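PDB 6MLT: hemolysin-related protein from Vibrio cholerae serotype O1, which probably helps Vibrio cholerae biofilms adhere to surfaces as a secreted matrix protein that binds calcium and, through its lectin domain, probably carbohydrate. Local coordinates for residues A[27-32]-A[59-64]; A[32-38]-A[96-102]; A[67-73]-A[91-97]; A[535-541]-A[553-558]. All coordinates share one frame; numbering follows the deposited sequence.

Interaction 1 of 4, residues A[27-32]-A[59-64]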
# COMPACT_ATOMS: atom_id res chain seq x y z
N GLU A 27 -18.65 -33.37 2.61
CA GLU A 27 -19.71 -32.48 2.16
C GLU A 27 -19.32 -31.00 2.26
O GLU A 27 -19.95 -30.17 1.61
CB GLU A 27 -20.98 -32.72 2.97
CG GLU A 27 -21.00 -32.10 4.38
CD GLU A 27 -20.07 -32.80 5.37
OE1 GLU A 27 -19.50 -33.86 5.03
OE2 GLU A 27 -19.92 -32.28 6.50
N SER A 28 -18.32 -30.67 3.07
CA SER A 28 -17.91 -29.28 3.28
C SER A 28 -16.80 -28.98 2.29
O SER A 28 -15.61 -29.10 2.59
CB SER A 28 -17.45 -29.06 4.72
OG SER A 28 -17.06 -27.71 4.94
N ASN A 29 -17.19 -28.59 1.07
CA ASN A 29 -16.21 -28.46 -0.00
C ASN A 29 -16.43 -27.22 -0.86
O ASN A 29 -15.88 -27.14 -1.97
CB ASN A 29 -16.24 -29.70 -0.89
CG ASN A 29 -17.60 -29.95 -1.49
OD1 ASN A 29 -18.51 -29.13 -1.34
ND2 ASN A 29 -17.76 -31.08 -2.17
N GLN A 30 -17.21 -26.25 -0.39
CA GLN A 30 -17.45 -24.98 -1.07
C GLN A 30 -16.64 -23.89 -0.39
O GLN A 30 -16.49 -23.90 0.83
CB GLN A 30 -18.93 -24.61 -1.03
CG GLN A 30 -19.90 -25.70 -1.46
CD GLN A 30 -19.93 -25.89 -2.97
OE1 GLN A 30 -20.05 -24.92 -3.72
NE2 GLN A 30 -19.81 -27.13 -3.42
N VAL A 31 -16.12 -22.94 -1.17
CA VAL A 31 -15.34 -21.84 -0.62
C VAL A 31 -15.79 -20.54 -1.26
O VAL A 31 -15.95 -20.46 -2.49
CB VAL A 31 -13.82 -22.06 -0.82
CG1 VAL A 31 -13.03 -21.00 -0.08
CG2 VAL A 31 -13.42 -23.45 -0.32
N MET A 32 -16.01 -19.51 -0.43
CA MET A 32 -16.46 -18.22 -0.94
C MET A 32 -15.86 -17.06 -0.13
O MET A 32 -16.46 -15.98 -0.06
CB MET A 32 -18.00 -18.16 -0.94
CG MET A 32 -18.59 -17.04 -1.79
SD MET A 32 -20.25 -17.42 -2.42
CE MET A 32 -21.12 -17.83 -0.90
N VAL A 59 -8.22 -21.69 3.96
CA VAL A 59 -9.57 -21.39 3.50
C VAL A 59 -10.56 -21.91 4.53
O VAL A 59 -10.22 -22.69 5.42
CB VAL A 59 -9.87 -21.99 2.11
CG1 VAL A 59 -8.97 -21.36 1.07
CG2 VAL A 59 -9.69 -23.50 2.13
N VAL A 60 -11.81 -21.46 4.40
CA VAL A 60 -12.92 -21.94 5.20
C VAL A 60 -13.93 -22.57 4.25
O VAL A 60 -14.38 -21.92 3.30
CB VAL A 60 -13.57 -20.81 6.02
CG1 VAL A 60 -14.65 -21.37 6.94
CG2 VAL A 60 -12.50 -20.03 6.82
N THR A 61 -14.27 -23.84 4.49
CA THR A 61 -15.16 -24.59 3.60
C THR A 61 -16.54 -24.73 4.23
O THR A 61 -16.68 -24.87 5.45
CB THR A 61 -14.59 -25.98 3.29
OG1 THR A 61 -14.47 -26.75 4.50
CG2 THR A 61 -13.23 -25.87 2.64
N PHE A 62 -17.57 -24.71 3.37
CA PHE A 62 -18.96 -24.92 3.80
C PHE A 62 -19.66 -25.89 2.86
O PHE A 62 -19.18 -26.20 1.77
CB PHE A 62 -19.73 -23.59 3.86
CG PHE A 62 -19.86 -22.89 2.55
CD1 PHE A 62 -18.87 -22.02 2.11
CD2 PHE A 62 -20.98 -23.08 1.75
CE1 PHE A 62 -18.99 -21.36 0.90
CE2 PHE A 62 -21.10 -22.43 0.53
CZ PHE A 62 -20.11 -21.57 0.11
N GLU A 63 -20.82 -26.36 3.31
CA GLU A 63 -21.62 -27.34 2.57
C GLU A 63 -22.76 -26.65 1.84
O GLU A 63 -23.43 -25.78 2.40
CB GLU A 63 -22.20 -28.39 3.52
CG GLU A 63 -23.06 -29.44 2.81
CD GLU A 63 -23.86 -30.31 3.77
OE1 GLU A 63 -23.92 -29.99 4.98
OE2 GLU A 63 -24.45 -31.31 3.30
N GLY A 64 -22.98 -27.07 0.60
CA GLY A 64 -24.15 -26.61 -0.15
C GLY A 64 -24.23 -25.10 -0.20
O GLY A 64 -23.27 -24.42 -0.56
O HOH W 1 -21.37 -29.06 -0.82
O HOH W 2 -15.89 -19.90 2.33
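CB of Gln30 lies over one face of the Phe62 ring, 3.5 Å from the ring centroid and 16° off its normal, a CH-pi contact displaced toward the rim. At the ring edge, near its plane, sit the backbone N of Met32, 3.8 Å from Phe62 CE1, and a water bound to that N; CB of Met32 packs against the same carbon. With Phe62 CG between its own N and carbonyl carbon (chi1 62°), the ring turns back against segment 27-32. Glu27 CG lies over one face of the Glu63 carboxylate, 3.4 Å from Glu63 CD; the two carboxylate planes are 74° apart. Glu27 OE2 and Glu63 OE1 stay 4.9 Å from each other, and the charge of Glu27 is probably eased by its hydrogen bond to His25.

Two backbone bonds hold the strands together: Gln30 N to Phe62 O, 2.9 Å, and Phe62 N to Gln30 O, 2.9 Å. Beside them Ser28 OG and Thr61 OG1 share a hydrogen bond of 2.8 Å, and Thr61 OG1 also accepts from Arg74 NE. The ring-edge water accepts from Met32 N and donates to Val60 O, joining the two segments just past the strand pairing. Nearby, the Val31 and Val59 side chains cross at about a right angle, Val31 CG1 4.0 Å from Val59 CB.

Asn29 and Gln30 both face Phe62, which defines a classic beta bulge, here on a short strand bordering an antiparallel sheet, consistent with one blade of a beta propeller.

Interaction 2 of 4, residues A[32-38]-A[96-102]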
# COMPACT_ATOMS: atom_id res chain seq x y z
N MET A 32 -16.01 -19.51 -0.43
CA MET A 32 -16.46 -18.22 -0.94
C MET A 32 -15.86 -17.06 -0.13
O MET A 32 -16.46 -15.98 -0.06
CB MET A 32 -18.00 -18.16 -0.94
CG MET A 32 -18.59 -17.04 -1.79
SD MET A 32 -20.25 -17.42 -2.42
CE MET A 32 -21.12 -17.83 -0.90
N ALA A 33 -14.68 -17.27 0.46
CA ALA A 33 -13.94 -16.22 1.13
C ALA A 33 -12.50 -16.23 0.62
O ALA A 33 -11.97 -17.28 0.25
CB ALA A 33 -13.96 -16.39 2.66
N ALA A 34 -11.89 -15.06 0.61
CA ALA A 34 -10.59 -14.91 -0.02
C ALA A 34 -9.56 -15.81 0.67
O ALA A 34 -9.59 -15.95 1.90
CB ALA A 34 -10.13 -13.45 0.03
N PRO A 35 -8.64 -16.41 -0.07
CA PRO A 35 -7.64 -17.28 0.54
C PRO A 35 -6.55 -16.47 1.24
O PRO A 35 -6.28 -15.32 0.90
CB PRO A 35 -7.07 -18.06 -0.65
CG PRO A 35 -7.19 -17.08 -1.79
CD PRO A 35 -8.43 -16.26 -1.52
N ILE A 36 -5.93 -17.12 2.22
CA ILE A 36 -4.83 -16.58 3.00
C ILE A 36 -3.60 -17.44 2.75
O ILE A 36 -3.73 -18.66 2.60
CB ILE A 36 -5.18 -16.57 4.51
CG1 ILE A 36 -6.36 -15.62 4.78
CG2 ILE A 36 -3.99 -16.24 5.36
CD1 ILE A 36 -6.15 -14.23 4.31
N VAL A 37 -2.42 -16.83 2.73
CA VAL A 37 -1.18 -17.51 2.35
C VAL A 37 -0.13 -17.26 3.42
O VAL A 37 0.30 -16.12 3.62
CB VAL A 37 -0.66 -17.06 0.98
CG1 VAL A 37 0.66 -17.75 0.64
CG2 VAL A 37 -1.70 -17.34 -0.10
N VAL A 38 0.30 -18.34 4.09
CA VAL A 38 1.31 -18.28 5.14
C VAL A 38 2.00 -19.64 5.22
O VAL A 38 1.46 -20.66 4.76
CB VAL A 38 0.70 -17.93 6.52
CG1 VAL A 38 0.29 -16.46 6.57
CG2 VAL A 38 -0.49 -18.84 6.83
N ALA A 96 -17.75 -18.56 7.26
CA ALA A 96 -17.31 -18.92 5.92
C ALA A 96 -17.30 -17.74 4.96
O ALA A 96 -16.85 -17.89 3.82
CB ALA A 96 -18.20 -20.03 5.36
N ARG A 97 -17.77 -16.57 5.39
CA ARG A 97 -17.86 -15.41 4.51
C ARG A 97 -16.67 -14.47 4.62
O ARG A 97 -16.46 -13.65 3.71
CB ARG A 97 -19.13 -14.61 4.82
CG ARG A 97 -20.42 -15.40 4.63
CD ARG A 97 -21.61 -14.73 5.29
NE ARG A 97 -21.54 -14.86 6.74
CZ ARG A 97 -22.54 -14.55 7.57
NH1 ARG A 97 -23.68 -14.08 7.09
NH2 ARG A 97 -22.39 -14.72 8.87
N TYR A 98 -15.88 -14.56 5.69
CA TYR A 98 -14.75 -13.67 5.91
C TYR A 98 -13.48 -14.50 6.03
O TYR A 98 -13.45 -15.51 6.73
CB TYR A 98 -14.94 -12.82 7.17
CG TYR A 98 -16.11 -11.86 7.09
CD1 TYR A 98 -15.94 -10.57 6.60
CD2 TYR A 98 -17.38 -12.23 7.53
CE1 TYR A 98 -17.00 -9.68 6.55
CE2 TYR A 98 -18.45 -11.35 7.48
CZ TYR A 98 -18.24 -10.07 6.98
OH TYR A 98 -19.29 -9.18 6.92
N ALA A 99 -12.43 -14.06 5.36
CA ALA A 99 -11.15 -14.72 5.50
C ALA A 99 -10.64 -14.54 6.93
O ALA A 99 -10.78 -13.45 7.50
CB ALA A 99 -10.13 -14.17 4.52
N PRO A 100 -10.04 -15.56 7.53
CA PRO A 100 -9.32 -15.35 8.79
C PRO A 100 -8.06 -14.54 8.56
O PRO A 100 -7.80 -14.10 7.43
CB PRO A 100 -9.00 -16.78 9.26
CG PRO A 100 -9.08 -17.62 8.06
CD PRO A 100 -10.02 -16.97 7.09
N ALA A 101 -7.30 -14.29 9.62
CA ALA A 101 -6.04 -13.56 9.54
C ALA A 101 -4.97 -14.36 10.26
O ALA A 101 -5.27 -15.07 11.23
CB ALA A 101 -6.15 -12.17 10.17
N ALA A 102 -3.73 -14.24 9.81
CA ALA A 102 -2.67 -15.06 10.36
C ALA A 102 -1.38 -14.26 10.50
O ALA A 102 -1.09 -13.37 9.70
CB ALA A 102 -2.41 -16.30 9.50
O HOH W 2 -15.89 -19.90 2.33
O HOH W 3 -16.20 -13.33 0.91
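Ala96 O lies 3.5 Å from Ala33 CB at the start of a seam between two neighbouring sheets, consistent with adjacent blades of a beta propeller. The evidence is the course of the chain: strands 36-38 and 101-103 belong to different sheets, the two segments run only 14° apart end to end, and no direct hydrogen bond joins them. Water supplies the polar link instead. The water on Met32 N also donates to Ala96 O at 2.7 Å; at the next residue, another donates to both Met32 O and Arg97 O.

Tyr98 directs its CB away from segment 32-38, and its ring meets that of Trp521 with the planes at about 50°. Ala99 turns back toward the seam. Its methyl comes 3.2 Å from Ala34 O and also packs on Ile36 CD1 at 4.0 Å, touching both a carbonyl and a branched side chain. Pro100 contributes its carbonyl, with Pro100 O 3.4 Å from Ile36 CG1. With CG1 anti to the carbonyl carbon (chi1 -64°), CG1 and CD1 of Ile36 face Pro100 O and Ala99, while CG2 is directed to Ala102 CB. Ala101 points its CB away and bonds through its backbone to Val114 of its own sheet.

Ala102 ends the segment facing Val38, whose side chain is about 9 Å from a bound calcium ion; the Ala102 side chain is about 10 Å from a bound sodium ion. There the Ala102 methyl faces both branches of Val38, with Ala102 CB 4.0 Å from Val38 CG1 and slightly farther from CG2.

Interaction 3 of 4, residues A[67-73]-A[91-97]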
# COMPACT_ATOMS: atom_id res chain seq x y z
N TYR A 67 -23.44 -21.02 3.51
CA TYR A 67 -22.26 -20.21 3.78
C TYR A 67 -22.45 -19.27 4.96
O TYR A 67 -21.45 -18.72 5.45
CB TYR A 67 -21.87 -19.40 2.54
CG TYR A 67 -22.99 -18.55 1.99
CD1 TYR A 67 -23.27 -17.30 2.52
CD2 TYR A 67 -23.78 -19.01 0.94
CE1 TYR A 67 -24.30 -16.52 2.01
CE2 TYR A 67 -24.81 -18.25 0.42
CZ TYR A 67 -25.06 -17.00 0.96
OH TYR A 67 -26.09 -16.24 0.45
N ALA A 68 -23.68 -19.06 5.42
CA ALA A 68 -23.95 -18.14 6.52
C ALA A 68 -23.93 -18.82 7.88
O ALA A 68 -24.08 -18.13 8.89
CB ALA A 68 -25.31 -17.46 6.31
N ASN A 69 -23.71 -20.13 7.94
CA ASN A 69 -23.86 -20.89 9.18
C ASN A 69 -22.55 -21.51 9.65
O ASN A 69 -22.58 -22.46 10.43
CB ASN A 69 -24.92 -21.97 9.00
CG ASN A 69 -26.22 -21.44 8.42
OD1 ASN A 69 -26.51 -21.62 7.24
ND2 ASN A 69 -26.99 -20.74 9.25
N GLY A 70 -21.42 -21.00 9.19
CA GLY A 70 -20.12 -21.46 9.63
C GLY A 70 -19.54 -22.54 8.72
O GLY A 70 -20.26 -23.25 8.01
N GLY A 71 -18.21 -22.65 8.74
CA GLY A 71 -17.50 -23.65 7.97
C GLY A 71 -16.23 -24.07 8.67
O GLY A 71 -15.89 -23.55 9.73
N TYR A 72 -15.52 -25.02 8.07
CA TYR A 72 -14.30 -25.57 8.65
C TYR A 72 -13.08 -24.86 8.10
O TYR A 72 -12.97 -24.67 6.88
CB TYR A 72 -14.18 -27.08 8.39
CG TYR A 72 -15.16 -27.89 9.21
CD1 TYR A 72 -14.94 -28.10 10.57
CD2 TYR A 72 -16.30 -28.43 8.64
CE1 TYR A 72 -15.84 -28.83 11.33
CE2 TYR A 72 -17.21 -29.16 9.39
CZ TYR A 72 -16.97 -29.36 10.73
OH TYR A 72 -17.86 -30.08 11.49
N ILE A 73 -12.16 -24.49 8.98
CA ILE A 73 -10.86 -23.99 8.56
C ILE A 73 -10.02 -25.17 8.07
O ILE A 73 -9.91 -26.19 8.75
CB ILE A 73 -10.14 -23.27 9.71
CG1 ILE A 73 -11.01 -22.14 10.26
CG2 ILE A 73 -8.80 -22.71 9.23
CD1 ILE A 73 -10.46 -21.52 11.55
N GLY A 91 -12.00 -30.45 14.07
CA GLY A 91 -12.14 -29.29 13.20
C GLY A 91 -12.54 -28.04 13.97
O GLY A 91 -13.14 -28.10 15.04
N VAL A 92 -12.18 -26.89 13.41
CA VAL A 92 -12.49 -25.59 13.99
C VAL A 92 -13.45 -24.86 13.07
O VAL A 92 -13.17 -24.70 11.88
CB VAL A 92 -11.21 -24.77 14.22
CG1 VAL A 92 -11.55 -23.37 14.75
CG2 VAL A 92 -10.28 -25.50 15.19
N ILE A 93 -14.57 -24.41 13.63
CA ILE A 93 -15.58 -23.68 12.88
C ILE A 93 -15.24 -22.19 12.88
O ILE A 93 -14.96 -21.60 13.92
CB ILE A 93 -16.99 -23.92 13.46
CG1 ILE A 93 -17.36 -25.41 13.39
CG2 ILE A 93 -18.03 -23.07 12.73
CD1 ILE A 93 -17.48 -25.94 11.98
N ALA A 94 -15.25 -21.60 11.69
CA ALA A 94 -15.15 -20.16 11.52
C ALA A 94 -16.23 -19.71 10.55
O ALA A 94 -16.77 -20.51 9.79
CB ALA A 94 -13.77 -19.75 10.99
N ASP A 95 -16.55 -18.42 10.58
CA ASP A 95 -17.48 -17.92 9.58
C ASP A 95 -16.90 -18.14 8.19
O ASP A 95 -15.70 -17.97 7.96
CB ASP A 95 -17.78 -16.45 9.79
CG ASP A 95 -19.03 -16.02 9.04
OD1 ASP A 95 -20.14 -16.27 9.55
OD2 ASP A 95 -18.89 -15.47 7.92
N ALA A 96 -17.75 -18.56 7.26
CA ALA A 96 -17.31 -18.92 5.92
C ALA A 96 -17.30 -17.74 4.96
O ALA A 96 -16.85 -17.89 3.82
CB ALA A 96 -18.20 -20.03 5.36
N ARG A 97 -17.77 -16.57 5.39
CA ARG A 97 -17.86 -15.41 4.51
C ARG A 97 -16.67 -14.47 4.62
O ARG A 97 -16.46 -13.65 3.71
CB ARG A 97 -19.13 -14.61 4.82
CG ARG A 97 -20.42 -15.40 4.63
CD ARG A 97 -21.61 -14.73 5.29
NE ARG A 97 -21.54 -14.86 6.74
CZ ARG A 97 -22.54 -14.55 7.57
NH1 ARG A 97 -23.68 -14.08 7.09
NH2 ARG A 97 -22.39 -14.72 8.87
O HOH W 4 -20.66 -18.46 7.92
O HOH W 5 -10.30 -27.09 11.39
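Ile93 CD1 rests over one face of the Tyr72 ring, 3.6 Å from the centroid and 21° off the normal, a CH-pi contact offset toward the rim. On the other side of the strand pair Ile73 CG1 meets Ala94 CB at 3.7 Å, while Ile73 CD1 packs against Val92 CG1. Three backbone bonds fix this register: Gly71 N to Ala94 O at 2.8 Å, Ala94 N to Gly71 O, and Ile73 N to Val92 O at 3.1 Å. Because Gly70 has no side chain, Ile93 CG2 can settle 4.1 Å from its CA.

Beyond the strands, Arg97 lies along the turn at Tyr67 and Ala68. Its CG touches the edge of the Tyr67 ring, and Ala68 CA lies over one guanidinium face. Asp95, in the same segment, holds the guanidinium in a side-on salt bridge: NH2 of Arg97 reaches OD1 of Asp95 at 2.8 Å, and NE reaches OD2 at 3.0 Å on its syn lone pair. Arg97 N approaches the same OD2 from above the carboxylate plane, giving that oxygen two donors. One water ties Tyr67 O, Gly70 N and Ala96 N together. Further out, His25 stacks on Tyr72 and Phe24 meets it edge-to-face.

The bond from the backbone N of Arg97 to the Asp95 carboxylate closes an Asx turn, where the chain leaves a short antiparallel strand at the border of what is probably a propeller blade.

Interaction 4 of 4, residues A[535-541]-A[553-558]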
# COMPACT_ATOMS: atom_id res chain seq x y z
N ALA A 535 5.45 -17.11 -9.34
CA ALA A 535 4.33 -17.08 -8.42
C ALA A 535 3.20 -18.04 -8.82
O ALA A 535 3.20 -18.63 -9.91
CB ALA A 535 3.77 -15.66 -8.34
N SER A 536 2.24 -18.18 -7.91
CA SER A 536 1.04 -18.98 -8.11
C SER A 536 -0.18 -18.07 -8.00
O SER A 536 -0.19 -17.10 -7.24
CB SER A 536 0.92 -20.09 -7.06
OG SER A 536 2.07 -20.92 -7.04
N LEU A 537 -1.21 -18.39 -8.79
CA LEU A 537 -2.48 -17.69 -8.79
C LEU A 537 -3.52 -18.57 -8.10
O LEU A 537 -3.85 -19.65 -8.60
CB LEU A 537 -2.92 -17.37 -10.21
CG LEU A 537 -4.38 -16.94 -10.42
CD1 LEU A 537 -4.70 -15.68 -9.63
CD2 LEU A 537 -4.68 -16.74 -11.90
N ILE A 538 -4.05 -18.09 -6.97
CA ILE A 538 -4.92 -18.88 -6.09
C ILE A 538 -6.32 -18.28 -6.13
O ILE A 538 -6.49 -17.08 -5.91
CB ILE A 538 -4.39 -18.88 -4.65
CG1 ILE A 538 -2.95 -19.42 -4.61
CG2 ILE A 538 -5.30 -19.72 -3.74
CD1 ILE A 538 -2.04 -18.64 -3.70
N MET A 539 -7.33 -19.13 -6.34
CA MET A 539 -8.71 -18.67 -6.34
C MET A 539 -9.62 -19.73 -5.73
O MET A 539 -9.32 -20.93 -5.76
CB MET A 539 -9.19 -18.31 -7.76
CG MET A 539 -9.26 -19.47 -8.72
SD MET A 539 -9.52 -18.93 -10.42
CE MET A 539 -7.92 -18.20 -10.78
N VAL A 540 -10.74 -19.27 -5.17
CA VAL A 540 -11.70 -20.14 -4.52
C VAL A 540 -12.95 -20.23 -5.38
O VAL A 540 -13.25 -19.33 -6.16
CB VAL A 540 -12.02 -19.65 -3.09
CG1 VAL A 540 -10.73 -19.51 -2.29
CG2 VAL A 540 -12.77 -18.32 -3.14
N ALA A 541 -13.68 -21.34 -5.23
CA ALA A 541 -14.81 -21.61 -6.09
C ALA A 541 -15.90 -22.34 -5.32
O ALA A 541 -15.64 -23.03 -4.33
CB ALA A 541 -14.41 -22.45 -7.31
N GLY A 553 -14.07 -25.48 -4.54
CA GLY A 553 -12.87 -25.75 -3.77
C GLY A 553 -11.84 -24.64 -3.95
O GLY A 553 -12.17 -23.45 -3.91
N VAL A 554 -10.60 -25.05 -4.16
CA VAL A 554 -9.46 -24.14 -4.31
C VAL A 554 -8.69 -24.57 -5.55
O VAL A 554 -8.34 -25.75 -5.69
CB VAL A 554 -8.55 -24.15 -3.07
CG1 VAL A 554 -7.38 -23.18 -3.26
CG2 VAL A 554 -9.34 -23.79 -1.82
N PHE A 555 -8.40 -23.61 -6.42
CA PHE A 555 -7.73 -23.87 -7.68
C PHE A 555 -6.53 -22.94 -7.80
O PHE A 555 -6.66 -21.73 -7.62
CB PHE A 555 -8.71 -23.69 -8.85
CG PHE A 555 -9.79 -24.74 -8.86
CD1 PHE A 555 -10.82 -24.69 -7.94
CD2 PHE A 555 -9.73 -25.81 -9.74
CE1 PHE A 555 -11.80 -25.67 -7.92
CE2 PHE A 555 -10.70 -26.79 -9.71
CZ PHE A 555 -11.73 -26.72 -8.80
N VAL A 556 -5.37 -23.53 -8.06
CA VAL A 556 -4.11 -22.82 -8.09
C VAL A 556 -3.50 -23.00 -9.47
O VAL A 556 -3.36 -24.13 -9.95
CB VAL A 556 -3.15 -23.31 -6.99
CG1 VAL A 556 -1.81 -22.58 -7.06
CG2 VAL A 556 -3.80 -23.12 -5.62
N TYR A 557 -3.12 -21.88 -10.09
CA TYR A 557 -2.59 -21.86 -11.45
C TYR A 557 -1.19 -21.29 -11.44
O TYR A 557 -0.77 -20.62 -10.50
CB TYR A 557 -3.49 -21.03 -12.36
CG TYR A 557 -4.89 -21.60 -12.49
CD1 TYR A 557 -5.87 -21.32 -11.54
CD2 TYR A 557 -5.21 -22.45 -13.53
CE1 TYR A 557 -7.15 -21.85 -11.66
CE2 TYR A 557 -6.47 -22.99 -13.65
CZ TYR A 557 -7.43 -22.69 -12.72
OH TYR A 557 -8.69 -23.24 -12.85
N GLU A 558 -0.47 -21.56 -12.53
CA GLU A 558 0.86 -21.03 -12.74
C GLU A 558 1.00 -20.64 -14.21
O GLU A 558 0.18 -21.03 -15.05
CB GLU A 558 1.93 -22.05 -12.34
CG GLU A 558 1.83 -23.37 -13.08
CD GLU A 558 2.92 -24.34 -12.67
OE1 GLU A 558 4.10 -23.95 -12.72
OE2 GLU A 558 2.59 -25.48 -12.29
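Six backbone hydrogen bonds join Leu537, Met539 and Ala541 to Tyr557, Phe555 and Gly553, two for each pair. Leu537 N to Tyr557 O is almost straight, 2.8 Å with 176° at the hydrogen, and Phe555 N reaches Met539 O at 2.9 Å. Gly553 N, by contrast, approaches Ala541 O, also at 2.9 Å, from well above the carbonyl plane. Between these pairs CA-H...O contacts fill in, the shortest from Val556 CA to Leu537 O at 3.2 Å.

Apolar packing occupies both faces. On one, Ile538 lies side by side with Val554 and Val556, its CG1 3.9 Å from Val556 CG2, and Val556 CG1 reaches Ser536 CB at 3.7 Å. On the other, Ala541 CB approaches Phe555 CE1 obliquely.

The aromatic contact is Met539 with Tyr557, whose side chains cross at about a right angle. Met539 CG stands between the backbone N and carbonyl carbon (chi1 65°), and the chain then bends at chi3, taking CE to 3.8 Å from Tyr557 CD1. SD is 5.1 Å from the ring centroid and oblique to it, a Met-aromatic contact.

In polar terms, Ser536 OG bonds to Lys16 of strand 13-19. That N-terminal strand flanks 553-559 in the same sheet, consistent with a propeller closed by both chain ends. The backbone ladder thus fixes the register; the Ile538 and Val540 face is buried, while on the other Phe555 and Tyr557 remain partly exposed.

Interactions 1 and 3 build one sheet around strand 56-63, Thr61 N probably bonding to Tyr72 O. Interaction 3, partly buried, is held by backbone bonds and waters, with an Asp95-Arg97 salt bridge within 91-97 bracing its outer end; interaction 1 is more buried but polar at its glutamate end. Interactions 2 and 4 are buried and largely apolar, yet 535-541 and 553-558 share a full backbone ladder whereas 32-38 and 96-102 meet without one. Met32 belongs to interactions 1 and 2, Ala96 and Arg97 to 2 and 3, and Val31 N probably bonds to Ala541 O, joining 1 and 4. Ile538 and Val540 of interaction 4 pack on Pro35, Val37 and Val31, tying the closing sheet to the next.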